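Local coordinates for protein BauA (PDB 6HCP) that probably takes up the ferric siderophore preacinetobactin across the outer membrane of Acinetobacter baumannii as a TonB-dependent receptor, at residues T370-T375 and S416-S421. Numbering follows the deposited sequence. Where two conformers were deposited one is given.
Sequences TYYNHT and STLSTS. With EDO (1,2-ethanediol), chain N; EDO (1,2-ethanediol), chain L.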
loop_
_atom_site.group_PDB
_atom_site.type_symbol
_atom_site.label_atom_id
_atom_site.label_comp_id
_atom_site.label_asym_id
_atom_site.label_seq_id
_atom_site.Cartn_x
_atom_site.Cartn_y
_atom_site.Cartn_z
ATOM N N THR A 370 -27.925 30.456 34.119
ATOM C CA THR A 370 -26.630 30.366 33.434
ATOM C C THR A 370 -26.191 31.764 33.007
ATOM O O THR A 370 -27.027 32.642 32.753
ATOM C CB THR A 370 -26.679 29.422 32.221
ATOM O OG1 THR A 370 -27.359 30.045 31.124
ATOM C CG2 THR A 370 -27.338 28.104 32.536
ATOM N N TYR A 371 -24.875 31.915 32.858
ATOM C CA TYR A 371 -24.234 33.145 32.409
ATOM C C TYR A 371 -23.018 32.773 31.548
ATOM O O TYR A 371 -22.257 31.872 31.884
ATOM C CB TYR A 371 -23.818 34.017 33.599
ATOM C CG TYR A 371 -24.926 34.281 34.593
ATOM C CD1 TYR A 371 -25.757 35.388 34.457
ATOM C CD2 TYR A 371 -25.205 33.390 35.627
ATOM C CE1 TYR A 371 -26.802 35.625 35.338
ATOM C CE2 TYR A 371 -26.252 33.607 36.514
ATOM C CZ TYR A 371 -27.055 34.728 36.363
ATOM O OH TYR A 371 -28.082 34.968 37.226
ATOM N N TYR A 372 -22.799 33.552 30.493
ATOM C CA TYR A 372 -21.567 33.483 29.692
ATOM C C TYR A 372 -21.205 34.893 29.229
ATOM O O TYR A 372 -22.065 35.666 28.844
ATOM C CB TYR A 372 -21.735 32.552 28.490
ATOM C CG TYR A 372 -20.648 32.676 27.453
ATOM C CD1 TYR A 372 -20.714 33.634 26.455
ATOM C CD2 TYR A 372 -19.524 31.868 27.500
ATOM C CE1 TYR A 372 -19.725 33.747 25.490
ATOM C CE2 TYR A 372 -18.514 31.984 26.559
ATOM C CZ TYR A 372 -18.637 32.888 25.523
ATOM O OH TYR A 372 -17.653 32.995 24.583
ATOM N N ASN A 373 -19.924 35.242 29.355
ATOM C CA ASN A 373 -19.427 36.518 28.860
ATOM C C ASN A 373 -18.065 36.282 28.211
ATOM O O ASN A 373 -17.249 35.541 28.745
ATOM C CB ASN A 373 -19.314 37.577 29.963
ATOM C CG ASN A 373 -18.798 38.906 29.447
ATOM O OD1 ASN A 373 -19.527 39.659 28.802
ATOM N ND2 ASN A 373 -17.514 39.158 29.631
ATOM N N HIS A 374 -17.820 36.950 27.085
ATOM C CA HIS A 374 -16.460 37.024 26.562
ATOM C C HIS A 374 -16.151 38.444 26.106
ATOM O O HIS A 374 -17.040 39.209 25.738
ATOM C CB HIS A 374 -16.199 35.953 25.481
ATOM C CG HIS A 374 -16.655 36.263 24.099
ATOM N ND1 HIS A 374 -17.352 35.329 23.351
ATOM C CD2 HIS A 374 -16.366 37.283 23.258
ATOM C CE1 HIS A 374 -17.521 35.799 22.125
ATOM N NE2 HIS A 374 -16.910 36.998 22.038
ATOM N N THR A 375 -14.857 38.768 26.164
ATOM C CA THR A 375 -14.297 39.931 25.540
ATOM C C THR A 375 -13.212 39.465 24.573
ATOM O O THR A 375 -12.514 38.500 24.866
ATOM C CB THR A 375 -13.722 40.899 26.585
ATOM O OG1 THR A 375 -12.643 40.244 27.249
ATOM C CG2 THR A 375 -14.756 41.327 27.601
ATOM N N SER A 416 -14.607 43.356 20.738
ATOM C CA SER A 416 -15.989 42.870 20.693
ATOM C C SER A 416 -16.299 42.121 21.984
ATOM O O SER A 416 -15.389 41.741 22.727
ATOM C CB SER A 416 -16.244 42.036 19.467
ATOM O OG SER A 416 -15.389 40.895 19.449
ATOM N N THR A 417 -17.597 42.007 22.298
ATOM C CA THR A 417 -18.055 41.303 23.464
ATOM C C THR A 417 -19.314 40.517 23.095
ATOM O O THR A 417 -20.044 40.865 22.170
ATOM C CB THR A 417 -18.345 42.221 24.665
ATOM O OG1 THR A 417 -19.595 42.870 24.427
ATOM C CG2 THR A 417 -17.259 43.245 24.916
ATOM N N LEU A 418 -19.550 39.456 23.871
ATOM C CA LEU A 418 -20.743 38.675 23.817
ATOM C C LEU A 418 -21.132 38.308 25.247
ATOM O O LEU A 418 -20.293 37.916 26.070
ATOM C CB LEU A 418 -20.492 37.406 23.001
ATOM C CG LEU A 418 -21.709 36.492 22.813
ATOM C CD1 LEU A 418 -22.820 37.218 22.086
ATOM C CD2 LEU A 418 -21.309 35.232 22.034
ATOM N N SER A 419 -22.417 38.486 25.548
ATOM C CA SER A 419 -22.971 38.188 26.861
ATOM C C SER A 419 -24.279 37.425 26.680
ATOM O O SER A 419 -25.118 37.819 25.859
ATOM C CB SER A 419 -23.205 39.452 27.653
ATOM O OG SER A 419 -21.980 40.076 27.967
ATOM N N THR A 420 -24.441 36.340 27.444
ATOM C CA THR A 420 -25.679 35.563 27.424
ATOM C C THR A 420 -26.047 35.169 28.849
ATOM O O THR A 420 -25.189 35.050 29.738
ATOM C CB THR A 420 -25.585 34.292 26.569
ATOM O OG1 THR A 420 -24.685 33.372 27.195
ATOM C CG2 THR A 420 -25.116 34.541 25.159
ATOM N N SER A 421 -27.354 35.084 29.100
ATOM C CA SER A 421 -27.818 34.594 30.391
ATOM C C SER A 421 -29.136 33.847 30.176
ATOM O O SER A 421 -29.818 34.064 29.160
ATOM C CB SER A 421 -27.974 35.719 31.357
ATOM O OG SER A 421 -29.074 36.514 30.958
HETATM C C1 EDO N . -27.310 39.738 28.044
HETATM O O1 EDO N . -26.841 40.958 28.607
HETATM C C2 EDO N . -26.929 38.637 29.015
HETATM O O2 EDO N . -27.360 39.004 30.330
HETATM C C1 EDO L . -7.953 40.233 25.132
HETATM O O1 EDO L . -7.760 39.558 26.376
HETATM C C2 EDO L . -9.440 40.215 24.828
HETATM O O2 EDO L . -10.197 40.619 25.975
HETATM O O HOH W 1 -26.157 31.684 29.238
HETATM O O HOH W 2 -17.119 38.639 19.735
#
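The imidazole of His-374 lies against Leu-418 on the neighbouring antiparallel strand. The two residues form a hydrogen-bonded pair. His-374 N bonds to Leu-418 O (2.8 Å), and Leu-418 N bonds back to His-374 O. Tyr-372 and Thr-420 form the next such pair, with Thr-420 N 2.8 Å from Tyr-372 O. CA-H...O contacts fill in between, for example Asn-373 CA to Leu-418 O.

The His-374 side chain can be followed outward. From CB, chi1 of 82° sets CG between the backbone N and the carbonyl carbon. The ring then turns one face to Leu-418 CB, which sits 3.7 Å from the ring centroid in a CH-pi contact. Its offset is toward the rim, and CE1 is the nearest ring atom to that CB. His-374 CD2 lies 3.9 Å from Leu-418 N. His-374 ND1 is hydrogen-bonded to Tyr-372 OH (2.7 Å). NE2 binds a water that lies at the ring edge, in plane, and passes on to Ser-416 OG. Polar partners at both nitrogens thus help fix the ring rotation.

Leu-418 CD2 lies against both His-374 CE1 and Tyr-372 CE1, and the side chains of Leu-418 and Tyr-372 cross at about a right angle. Nearer the backbone, Tyr-372 CB meets Thr-420 OG1 at 3.3 Å. A second water joins that hydroxyl to Thr-370 OG1, which also bonds Ser-422.

Segments 370-375 and 416-421 lie on adjacent strands, 361-381 and 412-431, of the transmembrane beta-barrel. Tyr-372 and Thr-420 touch Pro-153 and Met-151, in keeping with a barrel wall facing the plug. Strand 331-358 pairs with the other edge of 370-375, and strand 436-451 flanks 416-421, where Leu-418 and Thr-420 touch Val-447.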